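Long-range contacts in tripeptidase (Staphylococcus aureus subsp. aureus, PDB 3RZA), which probably hydrolyses short peptides such as tripeptides, as a metal-dependent exopeptidase of the M20 family with two metal ions in its active site: residues A[98-103]-A[161-166]; A[128-133]-A[184-189]. One frame throughout, in Å; residues are numbered along the deposited sequence.

Interaction 1 (A[98-103]-A[161-166]). With ZN (zinc ion), chain C; CA (calcium ion), chain D.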
# COMPACT_ATOMS: atom_id res chain seq x y z
N HIS A 98 -14.54 16.81 25.83
CA HIS A 98 -13.80 15.54 25.90
C HIS A 98 -12.38 15.76 26.44
O HIS A 98 -11.73 16.75 26.10
CB HIS A 98 -13.80 14.80 24.56
CG HIS A 98 -13.08 15.51 23.46
ND1 HIS A 98 -11.76 15.27 23.15
CD2 HIS A 98 -13.55 16.33 22.49
CE1 HIS A 98 -11.43 15.97 22.08
NE2 HIS A 98 -12.50 16.61 21.66
N MSE A 99 -11.93 14.83 27.28
CA MSE A 99 -10.64 14.96 27.98
C MSE A 99 -9.44 14.42 27.18
O MSE A 99 -8.28 14.68 27.56
CB MSE A 99 -10.73 14.30 29.36
CG MSE A 99 -10.66 12.80 29.37
SE MSE A 99 -10.98 12.14 31.11
CE MSE A 99 -12.92 12.33 31.13
N ASP A 100 -9.71 13.65 26.11
CA ASP A 100 -8.65 13.10 25.25
C ASP A 100 -8.25 14.05 24.10
O ASP A 100 -9.02 14.91 23.68
CB ASP A 100 -9.01 11.72 24.69
CG ASP A 100 -10.23 11.73 23.74
OD1 ASP A 100 -11.23 12.40 24.07
OD2 ASP A 100 -10.19 11.07 22.68
N THR A 101 -7.02 13.87 23.61
CA THR A 101 -6.50 14.56 22.44
C THR A 101 -6.03 13.53 21.41
O THR A 101 -5.83 12.36 21.73
CB THR A 101 -5.30 15.41 22.81
OG1 THR A 101 -4.18 14.55 23.07
CG2 THR A 101 -5.58 16.22 24.04
N VAL A 102 -5.80 13.99 20.17
CA VAL A 102 -5.13 13.14 19.16
C VAL A 102 -3.64 12.99 19.50
O VAL A 102 -3.14 13.59 20.48
CB VAL A 102 -5.27 13.68 17.71
CG1 VAL A 102 -6.76 13.87 17.34
CG2 VAL A 102 -4.46 14.96 17.52
N VAL A 103 -2.97 12.11 18.74
CA VAL A 103 -1.51 11.95 18.74
C VAL A 103 -0.91 12.97 17.75
O VAL A 103 -1.56 13.32 16.78
CB VAL A 103 -1.16 10.47 18.31
CG1 VAL A 103 0.33 10.25 18.12
CG2 VAL A 103 -1.71 9.46 19.35
N GLY A 161 -12.14 9.10 24.79
CA GLY A 161 -12.17 8.50 23.48
C GLY A 161 -12.93 9.21 22.38
O GLY A 161 -13.28 8.57 21.39
N GLU A 162 -13.20 10.52 22.51
CA GLU A 162 -13.87 11.25 21.44
C GLU A 162 -13.08 11.19 20.14
O GLU A 162 -13.68 11.01 19.07
CB GLU A 162 -14.15 12.71 21.84
CG GLU A 162 -15.13 13.47 20.90
CD GLU A 162 -14.49 14.19 19.68
OE1 GLU A 162 -13.24 14.24 19.49
OE2 GLU A 162 -15.27 14.74 18.89
N GLU A 163 -11.76 11.25 20.25
CA GLU A 163 -10.86 11.19 19.10
C GLU A 163 -10.60 9.80 18.54
O GLU A 163 -9.92 9.69 17.55
CB GLU A 163 -9.50 11.82 19.46
CG GLU A 163 -9.56 13.22 20.00
CD GLU A 163 -9.86 14.25 18.98
OE1 GLU A 163 -10.33 13.95 17.85
OE2 GLU A 163 -9.60 15.43 19.27
N SER A 164 -11.13 8.75 19.18
CA SER A 164 -11.17 7.39 18.63
C SER A 164 -12.53 7.04 17.96
O SER A 164 -12.79 5.86 17.71
CB SER A 164 -10.86 6.37 19.73
OG SER A 164 -9.69 6.68 20.41
N GLY A 165 -13.37 8.04 17.66
CA GLY A 165 -14.68 7.82 17.04
C GLY A 165 -15.83 7.89 18.02
O GLY A 165 -16.74 7.05 17.98
N LEU A 166 -15.81 8.91 18.90
CA LEU A 166 -16.91 9.19 19.85
C LEU A 166 -17.21 8.00 20.78
O LEU A 166 -18.35 7.82 21.22
CB LEU A 166 -18.17 9.62 19.09
CG LEU A 166 -18.00 10.60 17.92
CD1 LEU A 166 -19.36 10.87 17.30
CD2 LEU A 166 -17.33 11.90 18.36
ZN ZN C . -12.72 17.90 19.97
CA CA D . -10.30 16.69 17.61
O HOH W 1 -7.17 16.77 19.80
O HOH W 2 -12.79 17.13 18.03
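Glu162 lies flat against the imidazole of His98, with its carboxylate only 12° from parallel to the ring. Its CB packs over the face as a CH-pi contact, 3.7 Å from the ring centroid. With CG anti to the backbone N (chi1 -167°) and a bend at chi2, the chain follows the ring outward until OE1 stands above its rim, 3.3 Å from His98 NE2. That nitrogen already binds zinc and has no hydrogen to share, so the pair is a stack and not a bond.

Glu163 approaches obliquely, at the CE1 end of the ring, its carboxylate turned nearly at a right angle to the imidazole and OE2 3.4 Å from His98 CE1. Both Glu163 oxygens hold the calcium ion unequally: OE2 at 2.2 Å, OE1 at 2.8 Å. CG1 of Val102 packs obliquely against the Glu163 carboxylate, at CD and OE1, and a water ties OE2 to the Val102 backbone N.

Asp100 joins the two segments through its carboxylate. OD2 uses its syn lone pair to accept Glu163 N at 2.9 Å, nearly straight at 161°, while OD1 takes a weak bond from Glu162 N. Thr40 OG1 is a further hydrogen-bonding partner of OD2. On its own side, Asp100 receives His98 ND1 weakly, through both OD1 and the backbone O.

Thus the carboxylate holds Glu163 N firmly and Glu162 N weakly, and together with the Asp100 carbonyl probably helps to set the rotation of the zinc-bound imidazole and to make it a more electron-rich ligand. The water bridging zinc and calcium donates to Glu162 OE1 at 3.3 Å, a placement consistent with the glutamate that in M20 peptidases handles the proton of the attacking water.

Interaction 2 (A[128-133]-A[184-189]). With ZN (zinc ion), chain C; CA (calcium ion), chain D.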
# COMPACT_ATOMS: atom_id res chain seq x y z
N ALA A 128 -5.66 22.30 22.57
CA ALA A 128 -6.80 23.23 22.68
C ALA A 128 -8.11 22.52 22.37
O ALA A 128 -9.13 22.77 23.01
CB ALA A 128 -6.62 24.42 21.77
N ASP A 129 -8.05 21.67 21.36
CA ASP A 129 -9.05 20.66 21.13
C ASP A 129 -8.78 19.45 22.08
O ASP A 129 -7.90 18.61 21.78
CB ASP A 129 -9.00 20.25 19.69
CG ASP A 129 -10.04 19.23 19.35
OD1 ASP A 129 -11.00 19.02 20.09
OD2 ASP A 129 -9.90 18.61 18.28
N ASP A 130 -9.50 19.31 23.20
CA ASP A 130 -10.68 20.11 23.62
C ASP A 130 -10.53 20.68 25.04
O ASP A 130 -11.52 21.03 25.70
CB ASP A 130 -11.93 19.23 23.50
CG ASP A 130 -13.24 20.03 23.54
OD1 ASP A 130 -13.23 21.21 23.12
OD2 ASP A 130 -14.27 19.48 24.04
N LYS A 131 -9.28 20.89 25.46
CA LYS A 131 -9.01 21.37 26.80
C LYS A 131 -9.36 22.87 27.01
O LYS A 131 -9.50 23.31 28.13
CB LYS A 131 -7.56 21.03 27.20
CG LYS A 131 -7.32 19.49 27.23
CD LYS A 131 -5.89 19.07 27.36
CE LYS A 131 -5.81 17.62 27.82
NZ LYS A 131 -4.43 17.02 27.80
N ALA A 132 -9.51 23.63 25.90
CA ALA A 132 -10.13 24.98 25.93
C ALA A 132 -11.54 24.89 26.48
O ALA A 132 -11.92 25.68 27.35
CB ALA A 132 -10.14 25.61 24.52
N GLY A 133 -12.29 23.91 25.99
CA GLY A 133 -13.61 23.62 26.51
C GLY A 133 -13.63 23.27 27.99
O GLY A 133 -14.44 23.80 28.74
N ALA A 184 -22.33 20.86 23.33
CA ALA A 184 -20.97 20.33 23.20
C ALA A 184 -20.03 21.50 22.90
O ALA A 184 -20.21 22.17 21.90
CB ALA A 184 -20.91 19.28 22.13
N ILE A 185 -19.07 21.75 23.79
CA ILE A 185 -18.14 22.87 23.66
C ILE A 185 -16.95 22.36 22.84
O ILE A 185 -15.86 22.13 23.38
CB ILE A 185 -17.70 23.44 25.07
CG1 ILE A 185 -18.93 23.72 25.98
CG2 ILE A 185 -16.86 24.73 24.90
CD1 ILE A 185 -18.55 24.05 27.43
N ASP A 186 -17.17 22.15 21.54
CA ASP A 186 -16.24 21.37 20.71
C ASP A 186 -16.48 21.50 19.16
O ASP A 186 -16.38 20.51 18.45
CB ASP A 186 -16.32 19.88 21.14
CG ASP A 186 -15.20 19.01 20.54
OD1 ASP A 186 -14.07 19.51 20.38
OD2 ASP A 186 -15.45 17.82 20.26
N ALA A 187 -16.75 22.71 18.67
CA ALA A 187 -16.90 22.97 17.21
C ALA A 187 -15.69 23.75 16.67
O ALA A 187 -15.19 24.66 17.34
CB ALA A 187 -18.18 23.73 16.95
N SER A 188 -15.21 23.36 15.48
CA SER A 188 -14.21 24.16 14.73
C SER A 188 -14.93 25.32 14.05
O SER A 188 -15.30 25.25 12.88
CB SER A 188 -13.49 23.29 13.69
OG SER A 188 -12.74 22.27 14.31
N ALA A 189 -15.17 26.36 14.81
CA ALA A 189 -15.86 27.55 14.34
C ALA A 189 -15.53 28.68 15.32
O ALA A 189 -15.10 28.43 16.43
CB ALA A 189 -17.39 27.32 14.26
ZN ZN C . -12.72 17.90 19.97
CA CA D . -10.30 16.69 17.61
O HOH W 2 -12.79 17.13 18.03
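Asp186 OD1 sits over the face of the Asp130 carboxylate, almost straight above its CG at 3.3 Å, while Ile185 O lies beyond the two carboxylate oxygens and close to their plane, 2.8 Å from Asp130 OD1. The plane of Asp186 is turned 36° from that of Asp130 and 39° from that of Asp129. Asp129 spans the metals, OD1 on zinc and OD2 on calcium, both at 2.1 Å. Its extended chi1 (-178°) carries the carboxylate out to the ions. Asp186 gives OD1 to zinc at 2.1 Å, with OD2 looser at 2.7 Å; the shared zinc lets Asp129 OD1 and Asp186 OD1 come within 3.1 Å of each other. Tyr362 OH is hydrogen-bonded to Asp186 OD1.

Behind the ligands, Asp130 OD2 is held by Ser97 OG and His98 N. Further along the helix, Gly133 has no side chain, and Ile185 CG2 closes on its CA at 3.8 Å.

The peptide before Asp130 is cis. A bridging aspartate followed by a cis peptide, with a second aspartate on one metal, is characteristic of the two-metal site of M20 peptidases.

In the fold
The segments alternate along the chain: 98-103, 128-133, 161-166, then 184-189. Segments 98-103, 161-166 and 184-189 adjoin the ends of three parallel neighbours in the mixed sheet, strand 93-98 standing between 154-159 and 181-184, while 128-133 opens helix 128-147. The two contacts, with centres 12 Å apart, therefore meet at the C-terminal ends of these parallel strands. Both touch zinc and calcium and share the bridging water, and they also pack directly, His98 CD2 lying 3.3 Å from Asp186 OD2. Interaction 1 supplies a ligand to each metal, interaction 2 the bridge and a further zinc ligand; His366 completes the protein ligands of the calcium ion, so the site depends on distant parts of the chain.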